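PDB 4AJ9: catalase-3 from Neurospora crassa, which breaks down hydrogen peroxide to oxygen and water at a heme iron, probably protecting cells from peroxide damage. Local coordinates for residues A71-N83 / A87-V99. Numbering follows the deposited sequence.
Sequences AHGIFTSYGDWSN and ASFLGAKDKQTPV
Phe75 turns CG away from its own backbone N (chi1 166°), and Phe89 holds CG between the backbone N and the carbonyl carbon; the two rings thereby meet as an offset edge-to-face pair, planes at 61°. The edge of Phe89 is directed at the face of Phe75, CD2 of Phe89 lying 3.7 Å from CE2 of Phe75. Leu90 CD2 touches the far end of the same ring, 3.7 Å from Phe75 CZ, while Val99 CG1 packs against Phe75 CB. Phe126 of strand 121-128 meets both rings, edge-to-face in the case of Phe75, and Phe75 and Phe89 are buried.

The backbones pair as neighbouring antiparallel strands of the catalase beta-barrel, one side of which borders the heme pocket; strand 305-314 flanks 71-77 along its other edge. Gly73 with Val99 and Phe75 with Thr97 are hydrogen-bonded pairs, and the Phe75 N to Thr97 O bond, 2.9 Å long, is nearly straight at 176°.

On the opposite face, Thr76 and Gln96 run alongside each other, and Gln96 NE2 donates to Thr76 OG1 over 3.1 Å, tilted from its amide plane. A valine at Thr76 would probably leave that amide N-H without its acceptor and the Gln96 end freer to turn.

Beyond the strand pairing, a type II turn from Ala92 to Lys95 redirects the chain, and Asp94 N bonds Ser77 O at 2.8 Å. Trp81 N donates to Leu90 O at 2.8 Å, while its indole NE1 bonds the backbone O of Leu307.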
loop_
_atom_site.group_PDB
_atom_site.type_symbol
_atom_site.label_atom_id
_atom_site.label_comp_id
_atom_site.label_asym_id
_atom_site.label_seq_id
_atom_site.Cartn_x
_atom_site.Cartn_y
_atom_site.Cartn_z
ATOM N N ALA C 71 5.121 -20.906 -17.515
ATOM C CA ALA C 71 4.213 -22.002 -17.831
ATOM C C ALA C 71 4.168 -23.028 -16.716
ATOM O O ALA C 71 5.093 -23.108 -15.904
ATOM C CB ALA C 71 4.614 -22.673 -19.150
ATOM N N HIS C 72 3.082 -23.796 -16.679
ATOM C CA HIS C 72 2.943 -24.921 -15.754
ATOM C C HIS C 72 3.506 -26.192 -16.367
ATOM O O HIS C 72 3.551 -26.335 -17.587
ATOM C CB HIS C 72 1.468 -25.169 -15.419
ATOM C CG HIS C 72 0.802 -24.028 -14.706
ATOM N ND1 HIS C 72 0.660 -23.986 -13.334
ATOM C CD2 HIS C 72 0.229 -22.894 -15.178
ATOM C CE1 HIS C 72 0.036 -22.872 -12.992
ATOM N NE2 HIS C 72 -0.238 -22.193 -14.091
ATOM N N GLY C 73 3.917 -27.130 -15.523
ATOM C CA GLY C 73 4.333 -28.417 -16.032
ATOM C C GLY C 73 4.452 -29.449 -14.938
ATOM O O GLY C 73 3.892 -29.289 -13.850
ATOM N N ILE C 74 5.202 -30.510 -15.225
ATOM C CA ILE C 74 5.387 -31.593 -14.274
ATOM C C ILE C 74 6.863 -31.966 -14.218
ATOM O O ILE C 74 7.540 -31.996 -15.244
ATOM C CB ILE C 74 4.572 -32.843 -14.675
ATOM C CG1 ILE C 74 3.087 -32.501 -14.821
ATOM C CG2 ILE C 74 4.762 -33.966 -13.651
ATOM C CD1 ILE C 74 2.365 -32.334 -13.516
ATOM N N PHE C 75 7.359 -32.221 -13.014
ATOM C CA PHE C 75 8.691 -32.779 -12.839
ATOM C C PHE C 75 8.546 -34.235 -12.412
ATOM O O PHE C 75 7.720 -34.565 -11.569
ATOM C CB PHE C 75 9.514 -32.004 -11.800
ATOM C CG PHE C 75 10.753 -32.731 -11.350
ATOM C CD1 PHE C 75 11.917 -32.671 -12.095
ATOM C CD2 PHE C 75 10.740 -33.505 -10.188
ATOM C CE1 PHE C 75 13.054 -33.358 -11.694
ATOM C CE2 PHE C 75 11.878 -34.186 -9.777
ATOM C CZ PHE C 75 13.036 -34.111 -10.532
ATOM N N THR C 76 9.360 -35.099 -12.998
ATOM C CA THR C 76 9.347 -36.514 -12.655
ATOM C C THR C 76 10.732 -36.939 -12.214
ATOM O O THR C 76 11.718 -36.727 -12.927
ATOM C CB THR C 76 8.941 -37.380 -13.853
ATOM O OG1 THR C 76 7.676 -36.933 -14.362
ATOM C CG2 THR C 76 8.831 -38.859 -13.426
ATOM N N SER C 77 10.817 -37.522 -11.029
ATOM C CA SER C 77 12.096 -38.014 -10.548
ATOM C C SER C 77 12.456 -39.306 -11.270
ATOM O O SER C 77 11.594 -40.149 -11.513
ATOM C CB SER C 77 12.069 -38.221 -9.034
ATOM O OG SER C 77 13.322 -38.698 -8.575
ATOM N N TYR C 78 13.722 -39.439 -11.646
ATOM C CA TYR C 78 14.204 -40.673 -12.266
ATOM C C TYR C 78 14.519 -41.761 -11.242
ATOM O O TYR C 78 14.830 -42.890 -11.606
ATOM C CB TYR C 78 15.437 -40.400 -13.131
ATOM C CG TYR C 78 15.112 -39.758 -14.464
ATOM C CD1 TYR C 78 13.795 -39.594 -14.874
ATOM C CD2 TYR C 78 16.117 -39.318 -15.306
ATOM C CE1 TYR C 78 13.488 -39.013 -16.094
ATOM C CE2 TYR C 78 15.826 -38.741 -16.523
ATOM C CZ TYR C 78 14.515 -38.590 -16.911
ATOM O OH TYR C 78 14.243 -38.010 -18.127
ATOM N N GLY C 79 14.443 -41.434 -9.960
ATOM C CA GLY C 79 14.726 -42.439 -8.958
ATOM C C GLY C 79 14.485 -42.008 -7.536
ATOM O O GLY C 79 13.979 -40.926 -7.262
ATOM N N ASP C 80 14.832 -42.901 -6.625
ATOM C CA ASP C 80 14.755 -42.648 -5.202
ATOM C C ASP C 80 16.115 -42.127 -4.794
ATOM O O ASP C 80 17.072 -42.889 -4.734
ATOM C CB ASP C 80 14.463 -43.967 -4.485
ATOM C CG ASP C 80 14.520 -43.850 -2.978
ATOM O OD1 ASP C 80 15.090 -42.869 -2.459
ATOM O OD2 ASP C 80 13.987 -44.755 -2.309
ATOM N N TRP C 81 16.212 -40.827 -4.532
ATOM C CA TRP C 81 17.507 -40.224 -4.224
ATOM C C TRP C 81 17.728 -40.001 -2.731
ATOM O O TRP C 81 18.522 -39.152 -2.338
ATOM C CB TRP C 81 17.691 -38.923 -5.007
ATOM C CG TRP C 81 17.462 -39.115 -6.459
ATOM C CD1 TRP C 81 16.464 -38.569 -7.218
ATOM C CD2 TRP C 81 18.225 -39.948 -7.339
ATOM N NE1 TRP C 81 16.567 -39.006 -8.519
ATOM C CE2 TRP C 81 17.643 -39.847 -8.620
ATOM C CE3 TRP C 81 19.342 -40.768 -7.168
ATOM C CZ2 TRP C 81 18.144 -40.538 -9.725
ATOM C CZ3 TRP C 81 19.841 -41.451 -8.268
ATOM C CH2 TRP C 81 19.242 -41.329 -9.528
ATOM N N SER C 82 17.052 -40.788 -1.901
ATOM C CA SER C 82 17.168 -40.626 -0.450
ATOM C C SER C 82 18.596 -40.863 0.018
ATOM O O SER C 82 18.963 -40.484 1.131
ATOM C CB SER C 82 16.212 -41.577 0.286
ATOM O OG SER C 82 16.596 -42.927 0.089
ATOM N N ASN C 83 19.399 -41.503 -0.827
ATOM C CA ASN C 83 20.810 -41.710 -0.522
ATOM C C ASN C 83 21.607 -40.412 -0.525
ATOM O O ASN C 83 22.707 -40.354 0.035
ATOM C CB ASN C 83 21.445 -42.729 -1.482
ATOM C CG ASN C 83 21.276 -42.344 -2.954
ATOM O OD1 ASN C 83 20.228 -41.831 -3.368
ATOM N ND2 ASN C 83 22.306 -42.603 -3.751
ATOM N N ALA C 87 14.856 -34.755 0.530
ATOM C CA ALA C 87 13.842 -34.007 -0.218
ATOM C C ALA C 87 12.767 -34.934 -0.780
ATOM O O ALA C 87 13.063 -35.860 -1.524
ATOM C CB ALA C 87 14.488 -33.197 -1.339
ATOM N N SER C 88 11.518 -34.670 -0.420
ATOM C CA SER C 88 10.418 -35.566 -0.739
ATOM C C SER C 88 10.174 -35.687 -2.244
ATOM O O SER C 88 9.827 -36.754 -2.738
ATOM C CB SER C 88 9.137 -35.104 -0.033
ATOM O OG SER C 88 8.000 -35.757 -0.571
ATOM N N PHE C 89 10.350 -34.596 -2.976
ATOM C CA PHE C 89 10.071 -34.636 -4.406
ATOM C C PHE C 89 11.106 -35.467 -5.171
ATOM O O PHE C 89 10.899 -35.802 -6.334
ATOM C CB PHE C 89 9.924 -33.225 -4.992
ATOM C CG PHE C 89 11.229 -32.506 -5.228
ATOM C CD1 PHE C 89 11.937 -31.955 -4.168
ATOM C CD2 PHE C 89 11.730 -32.360 -6.514
ATOM C CE1 PHE C 89 13.125 -31.289 -4.387
ATOM C CE2 PHE C 89 12.913 -31.682 -6.739
ATOM C CZ PHE C 89 13.613 -31.156 -5.679
ATOM N N LEU C 90 12.209 -35.806 -4.513
ATOM C CA LEU C 90 13.226 -36.655 -5.131
ATOM C C LEU C 90 13.267 -38.050 -4.505
ATOM O O LEU C 90 14.218 -38.806 -4.716
ATOM C CB LEU C 90 14.595 -35.982 -5.038
ATOM C CG LEU C 90 14.707 -34.679 -5.838
ATOM C CD1 LEU C 90 15.955 -33.908 -5.458
ATOM C CD2 LEU C 90 14.685 -34.971 -7.340
ATOM N N GLY C 91 12.222 -38.398 -3.761
ATOM C CA GLY C 91 12.253 -39.577 -2.914
ATOM C C GLY C 91 11.792 -40.901 -3.508
ATOM O O GLY C 91 11.868 -41.927 -2.846
ATOM N N ALA C 92 11.318 -40.894 -4.747
ATOM C CA ALA C 92 10.918 -42.151 -5.388
ATOM C C ALA C 92 10.978 -42.072 -6.903
ATOM O O ALA C 92 10.705 -41.024 -7.496
ATOM C CB ALA C 92 9.519 -42.563 -4.943
ATOM N N LYS C 93 11.326 -43.194 -7.530
ATOM C CA LYS C 93 11.338 -43.272 -8.987
ATOM C C LYS C 93 9.938 -43.014 -9.520
ATOM O O LYS C 93 8.961 -43.543 -8.993
ATOM C CB LYS C 93 11.849 -44.638 -9.460
ATOM C CG LYS C 93 11.849 -44.821 -10.972
ATOM C CD LYS C 93 12.614 -46.085 -11.360
ATOM C CE LYS C 93 12.568 -46.346 -12.864
ATOM N NZ LYS C 93 11.195 -46.699 -13.336
ATOM N N ASP C 94 9.861 -42.182 -10.559
ATOM C CA ASP C 94 8.602 -41.821 -11.211
ATOM C C ASP C 94 7.687 -40.890 -10.398
ATOM O O ASP C 94 6.558 -40.624 -10.803
ATOM C CB ASP C 94 7.838 -43.073 -11.657
ATOM C CG ASP C 94 8.598 -43.879 -12.722
ATOM O OD1 ASP C 94 9.362 -43.279 -13.507
ATOM O OD2 ASP C 94 8.427 -45.114 -12.773
ATOM N N LYS C 95 8.165 -40.392 -9.267
ATOM C CA LYS C 95 7.372 -39.451 -8.473
ATOM C C LYS C 95 7.191 -38.144 -9.226
ATOM O O LYS C 95 8.156 -37.555 -9.701
ATOM C CB LYS C 95 8.046 -39.181 -7.133
ATOM C CG LYS C 95 7.237 -38.329 -6.166
ATOM C CD LYS C 95 7.860 -38.435 -4.774
ATOM C CE LYS C 95 7.036 -37.737 -3.710
ATOM N NZ LYS C 95 7.630 -37.992 -2.344
ATOM N N GLN C 96 5.947 -37.693 -9.325
ATOM C CA GLN C 96 5.641 -36.489 -10.086
ATOM C C GLN C 96 5.241 -35.330 -9.187
ATOM O O GLN C 96 4.503 -35.508 -8.215
ATOM C CB GLN C 96 4.542 -36.776 -11.104
ATOM C CG GLN C 96 4.921 -37.899 -12.042
ATOM C CD GLN C 96 4.072 -37.939 -13.279
ATOM O OE1 GLN C 96 2.847 -37.906 -13.204
ATOM N NE2 GLN C 96 4.724 -38.015 -14.442
ATOM N N THR C 97 5.740 -34.146 -9.528
ATOM C CA THR C 97 5.468 -32.934 -8.771
ATOM C C THR C 97 5.113 -31.817 -9.740
ATOM O O THR C 97 5.849 -31.581 -10.683
ATOM C CB THR C 97 6.716 -32.491 -7.990
ATOM O OG1 THR C 97 7.135 -33.545 -7.118
ATOM C CG2 THR C 97 6.433 -31.222 -7.169
ATOM N N PRO C 98 3.989 -31.119 -9.504
ATOM C CA PRO C 98 3.678 -29.962 -10.357
ATOM C C PRO C 98 4.758 -28.895 -10.260
ATOM O O PRO C 98 5.343 -28.707 -9.191
ATOM C CB PRO C 98 2.382 -29.408 -9.758
ATOM C CG PRO C 98 1.819 -30.538 -8.899
ATOM C CD PRO C 98 3.006 -31.308 -8.423
ATOM N N VAL C 99 5.010 -28.201 -11.364
ATOM C CA VAL C 99 5.953 -27.091 -11.359
ATOM C C VAL C 99 5.358 -25.881 -12.065
ATOM O O VAL C 99 4.402 -25.994 -12.846
ATOM C CB VAL C 99 7.297 -27.454 -12.041
ATOM C CG1 VAL C 99 7.891 -28.721 -11.419
ATOM C CG2 VAL C 99 7.120 -27.631 -13.558
HETATM O O HOH W 1 1.618 -25.905 -11.551
#